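Local coordinates for ABC transporter periplasmic peptide-binding protein (Pseudoalteromonas, PDB 4QFL) that binds dipeptides in the periplasm, here Ala-Phe, and probably hands them to an ABC transporter for uptake, at residues 109-114 and 187-192; 374-379 and 405-410. One frame throughout, in Å; residues are numbered along the deposited sequence.

Interaction 1 (109-114 and 187-192); sequences PTREFN and SKEYAM
The first turn of helix 188-196 meets the loop that leads into helix 115-126, and Glu189 makes the main grip on Thr110. Its carboxylate reaches across with CG anti to the backbone N (chi1 -178°) and the chain extended beyond it. Glu189 OE1 accepts from Thr110 N at 2.9 Å through its syn lone pair, and the bond is nearly straight at 171°. Thr110 OG1 also donates to Glu189 OE2, but at 2.5 Å the bond is unusually short and its length doubtful. A water donates to Glu189 OE1 and to Arg111 O, tying the next residue of the loop to the same oxygen. The bond from Thr110 N and this water together should limit rotation of the carboxylate. The Arg111 side chain runs past Glu189 in the opposite direction. Its guanidinium edge meets Lys188 CB, with NH2 3.7 Å from that carbon. Arg111 NH1 donates a hydrogen bond to Glu112 O at 2.9 Å and makes a salt bridge with Asp117. Ser187 is the N-cap of the helix, its OG accepting from Tyr190 N at 2.9 Å. This is a surface contact. Asp117 of helix 115-126 also accepts from Lys188 N, while Phe120 of that helix packs against Lys188, Ala191 and Met192.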
loop_
_atom_site.group_PDB
_atom_site.type_symbol
_atom_site.label_atom_id
_atom_site.label_comp_id
_atom_site.label_asym_id
_atom_site.label_seq_id
_atom_site.Cartn_x
_atom_site.Cartn_y
_atom_site.Cartn_z
ATOM N N PRO A 109 -4.107 25.993 -16.307
ATOM C CA PRO A 109 -3.091 26.708 -15.523
ATOM C C PRO A 109 -2.785 28.092 -16.080
ATOM O O PRO A 109 -2.897 28.300 -17.287
ATOM C CB PRO A 109 -1.849 25.813 -15.658
ATOM C CG PRO A 109 -2.108 24.953 -16.857
ATOM C CD PRO A 109 -3.588 24.726 -16.856
ATOM N N THR A 110 -2.414 29.022 -15.206
ATOM C CA THR A 110 -1.903 30.319 -15.634
ATOM C C THR A 110 -0.425 30.459 -15.285
ATOM O O THR A 110 0.198 31.471 -15.587
ATOM C CB THR A 110 -2.688 31.484 -15.002
ATOM O OG1 THR A 110 -2.504 31.489 -13.582
ATOM C CG2 THR A 110 -4.160 31.358 -15.316
ATOM N N ARG A 111 0.124 29.435 -14.639
ATOM C CA ARG A 111 1.535 29.405 -14.277
ATOM C C ARG A 111 2.030 27.966 -14.192
ATOM O O ARG A 111 1.237 27.028 -14.173
ATOM C CB ARG A 111 1.769 30.126 -12.946
ATOM C CG ARG A 111 1.064 29.496 -11.762
ATOM C CD ARG A 111 1.804 29.771 -10.463
ATOM N NE ARG A 111 1.125 29.170 -9.315
ATOM C CZ ARG A 111 1.400 27.959 -8.834
ATOM N NH1 ARG A 111 2.353 27.218 -9.384
ATOM N NH2 ARG A 111 0.736 27.496 -7.780
ATOM N N GLU A 112 3.346 27.793 -14.162
ATOM C CA GLU A 112 3.922 26.463 -14.051
ATOM C C GLU A 112 4.180 26.082 -12.595
ATOM O O GLU A 112 4.134 26.919 -11.688
ATOM C CB GLU A 112 5.209 26.367 -14.879
ATOM C CG GLU A 112 4.994 26.632 -16.364
ATOM C CD GLU A 112 6.227 26.368 -17.202
ATOM O OE1 GLU A 112 7.331 26.295 -16.626
ATOM O OE2 GLU A 112 6.098 26.237 -18.438
ATOM N N PHE A 113 4.447 24.801 -12.389
ATOM C CA PHE A 113 4.792 24.257 -11.083
ATOM C C PHE A 113 5.928 25.015 -10.378
ATOM O O PHE A 113 6.970 25.313 -10.976
ATOM C CB PHE A 113 5.148 22.774 -11.235
ATOM C CG PHE A 113 5.957 22.243 -10.111
ATOM C CD1 PHE A 113 5.409 22.130 -8.847
ATOM C CD2 PHE A 113 7.270 21.858 -10.310
ATOM C CE1 PHE A 113 6.158 21.644 -7.795
ATOM C CE2 PHE A 113 8.030 21.375 -9.268
ATOM C CZ PHE A 113 7.470 21.266 -8.003
ATOM N N ASN A 114 5.715 25.339 -9.106
ATOM C CA ASN A 114 6.754 25.989 -8.313
ATOM C C ASN A 114 6.631 25.638 -6.843
ATOM O O ASN A 114 5.824 24.777 -6.467
ATOM C CB ASN A 114 6.747 27.512 -8.513
ATOM C CG ASN A 114 5.468 28.158 -8.027
ATOM O OD1 ASN A 114 4.864 27.716 -7.051
ATOM N ND2 ASN A 114 5.039 29.212 -8.719
ATOM N N SER A 187 -1.900 20.657 -7.410
ATOM C CA SER A 187 -2.000 22.021 -7.936
ATOM C C SER A 187 -2.606 23.019 -6.952
ATOM O O SER A 187 -3.790 22.927 -6.615
ATOM C CB SER A 187 -2.851 22.053 -9.204
ATOM O OG SER A 187 -3.126 23.399 -9.564
ATOM N N LYS A 188 -1.805 23.986 -6.518
ATOM C CA LYS A 188 -2.317 25.049 -5.669
ATOM C C LYS A 188 -3.269 25.954 -6.433
ATOM O O LYS A 188 -4.306 26.366 -5.904
ATOM C CB LYS A 188 -1.196 25.877 -5.053
ATOM C CG LYS A 188 -1.732 26.856 -4.022
ATOM C CD LYS A 188 -0.659 27.703 -3.386
ATOM C CE LYS A 188 -1.282 28.613 -2.339
ATOM N NZ LYS A 188 -0.286 29.493 -1.672
ATOM N N GLU A 189 -2.931 26.270 -7.677
ATOM C CA GLU A 189 -3.808 27.137 -8.453
ATOM C C GLU A 189 -5.197 26.526 -8.602
ATOM O O GLU A 189 -6.201 27.202 -8.418
ATOM C CB GLU A 189 -3.219 27.478 -9.820
ATOM C CG GLU A 189 -4.121 28.416 -10.613
ATOM C CD GLU A 189 -3.520 28.839 -11.935
ATOM O OE1 GLU A 189 -2.566 28.171 -12.386
ATOM O OE2 GLU A 189 -4.003 29.838 -12.522
ATOM N N TYR A 190 -5.252 25.243 -8.930
ATOM C CA TYR A 190 -6.523 24.543 -9.028
ATOM C C TYR A 190 -7.229 24.625 -7.687
ATOM O O TYR A 190 -8.395 25.008 -7.611
ATOM C CB TYR A 190 -6.286 23.084 -9.426
ATOM C CG TYR A 190 -7.533 22.242 -9.620
ATOM C CD1 TYR A 190 -8.659 22.748 -10.263
ATOM C CD2 TYR A 190 -7.571 20.930 -9.185
ATOM C CE1 TYR A 190 -9.787 21.975 -10.440
ATOM C CE2 TYR A 190 -8.687 20.151 -9.360
ATOM C CZ TYR A 190 -9.798 20.674 -9.988
ATOM O OH TYR A 190 -10.916 19.883 -10.167
ATOM N N ALA A 191 -6.510 24.285 -6.627
ATOM C CA ALA A 191 -7.097 24.278 -5.285
ATOM C C ALA A 191 -7.653 25.637 -4.875
ATOM O O ALA A 191 -8.732 25.717 -4.302
ATOM C CB ALA A 191 -6.088 23.797 -4.266
ATOM N N MET A 192 -6.911 26.699 -5.168
ATOM C CA MET A 192 -7.336 28.058 -4.838
ATOM C C MET A 192 -8.503 28.518 -5.713
ATOM O O MET A 192 -9.357 29.289 -5.276
ATOM C CB MET A 192 -6.153 29.023 -4.965
ATOM C CG MET A 192 -5.104 28.855 -3.879
ATOM S SD MET A 192 -5.871 28.592 -2.260
ATOM C CE MET A 192 -5.631 26.835 -2.042
HETATM O O HOH W 1 -0.824 26.257 -12.058
#

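Interaction 2 (374-379 and 405-410)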
loop_
_atom_site.group_PDB
_atom_site.type_symbol
_atom_site.label_atom_id
_atom_site.label_comp_id
_atom_site.label_asym_id
_atom_site.label_seq_id
_atom_site.Cartn_x
_atom_site.Cartn_y
_atom_site.Cartn_z
ATOM N N MET A 374 -15.368 -17.896 16.315
ATOM C CA MET A 374 -14.702 -16.675 15.895
ATOM C C MET A 374 -14.954 -16.410 14.424
ATOM O O MET A 374 -15.315 -17.319 13.668
ATOM C CB MET A 374 -13.198 -16.768 16.134
ATOM C CG MET A 374 -12.497 -17.817 15.287
ATOM S SD MET A 374 -10.731 -17.840 15.609
ATOM C CE MET A 374 -10.278 -16.164 15.146
ATOM N N SER A 375 -14.758 -15.158 14.022
ATOM C CA SER A 375 -14.780 -14.808 12.616
ATOM C C SER A 375 -13.349 -14.715 12.085
ATOM O O SER A 375 -12.402 -14.394 12.816
ATOM C CB SER A 375 -15.559 -13.508 12.362
ATOM O OG SER A 375 -14.991 -12.387 13.038
ATOM N N ILE A 376 -13.207 -15.058 10.814
ATOM C CA ILE A 376 -12.025 -14.718 10.056
ATOM C C ILE A 376 -12.503 -13.914 8.876
ATOM O O ILE A 376 -13.264 -14.399 8.047
ATOM C CB ILE A 376 -11.294 -15.947 9.538
ATOM C CG1 ILE A 376 -10.739 -16.763 10.703
ATOM C CG2 ILE A 376 -10.175 -15.534 8.580
ATOM C CD1 ILE A 376 -9.955 -17.983 10.255
ATOM N N TRP A 377 -12.070 -12.669 8.815
ATOM C CA TRP A 377 -12.400 -11.821 7.702
ATOM C C TRP A 377 -11.456 -12.086 6.535
ATOM O O TRP A 377 -10.242 -12.127 6.721
ATOM C CB TRP A 377 -12.337 -10.374 8.155
ATOM C CG TRP A 377 -13.527 -10.005 8.973
ATOM C CD1 TRP A 377 -14.003 -10.650 10.078
ATOM C CD2 TRP A 377 -14.395 -8.894 8.750
ATOM N NE1 TRP A 377 -15.124 -10.008 10.557
ATOM C CE2 TRP A 377 -15.382 -8.928 9.755
ATOM C CE3 TRP A 377 -14.426 -7.869 7.801
ATOM C CZ2 TRP A 377 -16.388 -7.975 9.834
ATOM C CZ3 TRP A 377 -15.423 -6.939 7.876
ATOM C CH2 TRP A 377 -16.393 -6.992 8.886
ATOM N N ALA A 378 -12.026 -12.275 5.345
ATOM C CA ALA A 378 -11.265 -12.642 4.151
ATOM C C ALA A 378 -11.441 -11.633 3.022
ATOM O O ALA A 378 -12.566 -11.289 2.661
ATOM C CB ALA A 378 -11.666 -14.033 3.666
ATOM N N MET A 379 -10.320 -11.178 2.459
ATOM C CA MET A 379 -10.318 -10.249 1.326
ATOM C C MET A 379 -11.036 -10.841 0.111
ATOM O O MET A 379 -10.907 -12.036 -0.167
ATOM C CB MET A 379 -8.878 -9.869 0.958
ATOM C CG MET A 379 -8.108 -9.310 2.131
ATOM S SD MET A 379 -6.369 -8.965 1.785
ATOM C CE MET A 379 -5.708 -10.626 1.819
ATOM N N VAL A 405 -12.503 -24.905 17.328
ATOM C CA VAL A 405 -12.828 -23.506 17.067
ATOM C C VAL A 405 -13.690 -23.366 15.815
ATOM O O VAL A 405 -13.290 -23.756 14.714
ATOM C CB VAL A 405 -11.580 -22.621 16.963
ATOM C CG1 VAL A 405 -11.990 -21.156 16.790
ATOM C CG2 VAL A 405 -10.721 -22.790 18.196
ATOM N N ASN A 406 -14.879 -22.808 16.013
ATOM C CA ASN A 406 -15.908 -22.704 14.990
ATOM C C ASN A 406 -15.774 -21.385 14.256
ATOM O O ASN A 406 -16.196 -20.339 14.743
ATOM C CB ASN A 406 -17.297 -22.854 15.640
ATOM C CG ASN A 406 -18.447 -22.485 14.706
ATOM O OD1 ASN A 406 -18.462 -22.847 13.523
ATOM N ND2 ASN A 406 -19.428 -21.763 15.244
ATOM N N VAL A 407 -15.155 -21.439 13.085
ATOM C CA VAL A 407 -14.911 -20.235 12.306
ATOM C C VAL A 407 -16.076 -19.911 11.383
ATOM O O VAL A 407 -16.585 -20.776 10.670
ATOM C CB VAL A 407 -13.633 -20.366 11.445
ATOM C CG1 VAL A 407 -13.499 -19.167 10.533
ATOM C CG2 VAL A 407 -12.408 -20.513 12.320
ATOM N N ASN A 408 -16.495 -18.654 11.393
ATOM C CA ASN A 408 -17.367 -18.166 10.346
ATOM C C ASN A 408 -16.571 -17.175 9.504
ATOM O O ASN A 408 -15.778 -16.400 10.034
ATOM C CB ASN A 408 -18.608 -17.517 10.936
ATOM C CG ASN A 408 -18.299 -16.219 11.644
ATOM O OD1 ASN A 408 -17.599 -16.200 12.656
ATOM N ND2 ASN A 408 -18.826 -15.121 11.120
ATOM N N ILE A 409 -16.770 -17.207 8.194
ATOM C CA ILE A 409 -15.978 -16.380 7.289
ATOM C C ILE A 409 -16.749 -15.145 6.846
ATOM O O ILE A 409 -17.864 -15.256 6.357
ATOM C CB ILE A 409 -15.521 -17.200 6.063
ATOM C CG1 ILE A 409 -14.664 -18.385 6.518
ATOM C CG2 ILE A 409 -14.760 -16.316 5.077
ATOM C CD1 ILE A 409 -14.140 -19.248 5.382
ATOM N N VAL A 410 -16.154 -13.971 7.019
ATOM C CA VAL A 410 -16.810 -12.731 6.628
ATOM C C VAL A 410 -16.111 -12.086 5.436
ATOM O O VAL A 410 -14.886 -11.997 5.391
ATOM C CB VAL A 410 -16.828 -11.719 7.771
ATOM C CG1 VAL A 410 -17.365 -10.398 7.287
ATOM C CG2 VAL A 410 -17.670 -12.249 8.924
#
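The side chains of Met374 and Val407 lie side by side, pointing the same way, on a parallel strand pair, part of the beta-alpha-beta unit made by strand 373-378, helix 389-401 and strand 406-410. Five backbone bonds join the strands, from Met374 N to Asn406 O at one end to Ala378 N to Val410 O at the other. On the face with Met374 and Ile376, aliphatic bumps interlock. Val407 CG2 touches Met374 CG at 4.0 Å, while its CG1 touches both CG1 and CD1 of Ile376, each at 3.7 Å. Val405 CG1 fits against Met374 CG and SD. Val407 and Ile409 also pack on helix 389-401, which covers this side. On the other face the Trp377 indole is a flat wall for Val410. Trp377 CG is anti to the carbonyl carbon (chi1 -76°), and the ring lies alongside the valine. An alanine at Trp377 would probably leave Val410 without this wall and open a gap beside Tyr412 and helix 414-422, which the ring also touches. Ser375 OG lies at the ring edge. Val410 CG1 is anti to its backbone N and sits 3.5 Å from the centroid of the Trp377 six-membered ring, a CH-pi contact only 12° off the normal.

Overall arrangement
From the N terminus, the chain passes through strand 90-95 and enters the loop holding 109-114. It then runs through helix 115-126 and strands 152-159 and 162-167 before 187-192 closes interaction 1. Interaction 2 comes later. It closes a shorter excursion, from strand 373-378 through helix 389-401 to strand 406-410. The two loops follow in series and neither nest nor cross. Interaction 1 joins a loop to a helix start at the surface; interaction 2 joins two parallel strands in a largely buried contact. Their centres are 49 Å apart, on opposite sides of the chain's centre. Strand 373-378 also pairs with strand 428-434, which carries several residues of the dipeptide pocket.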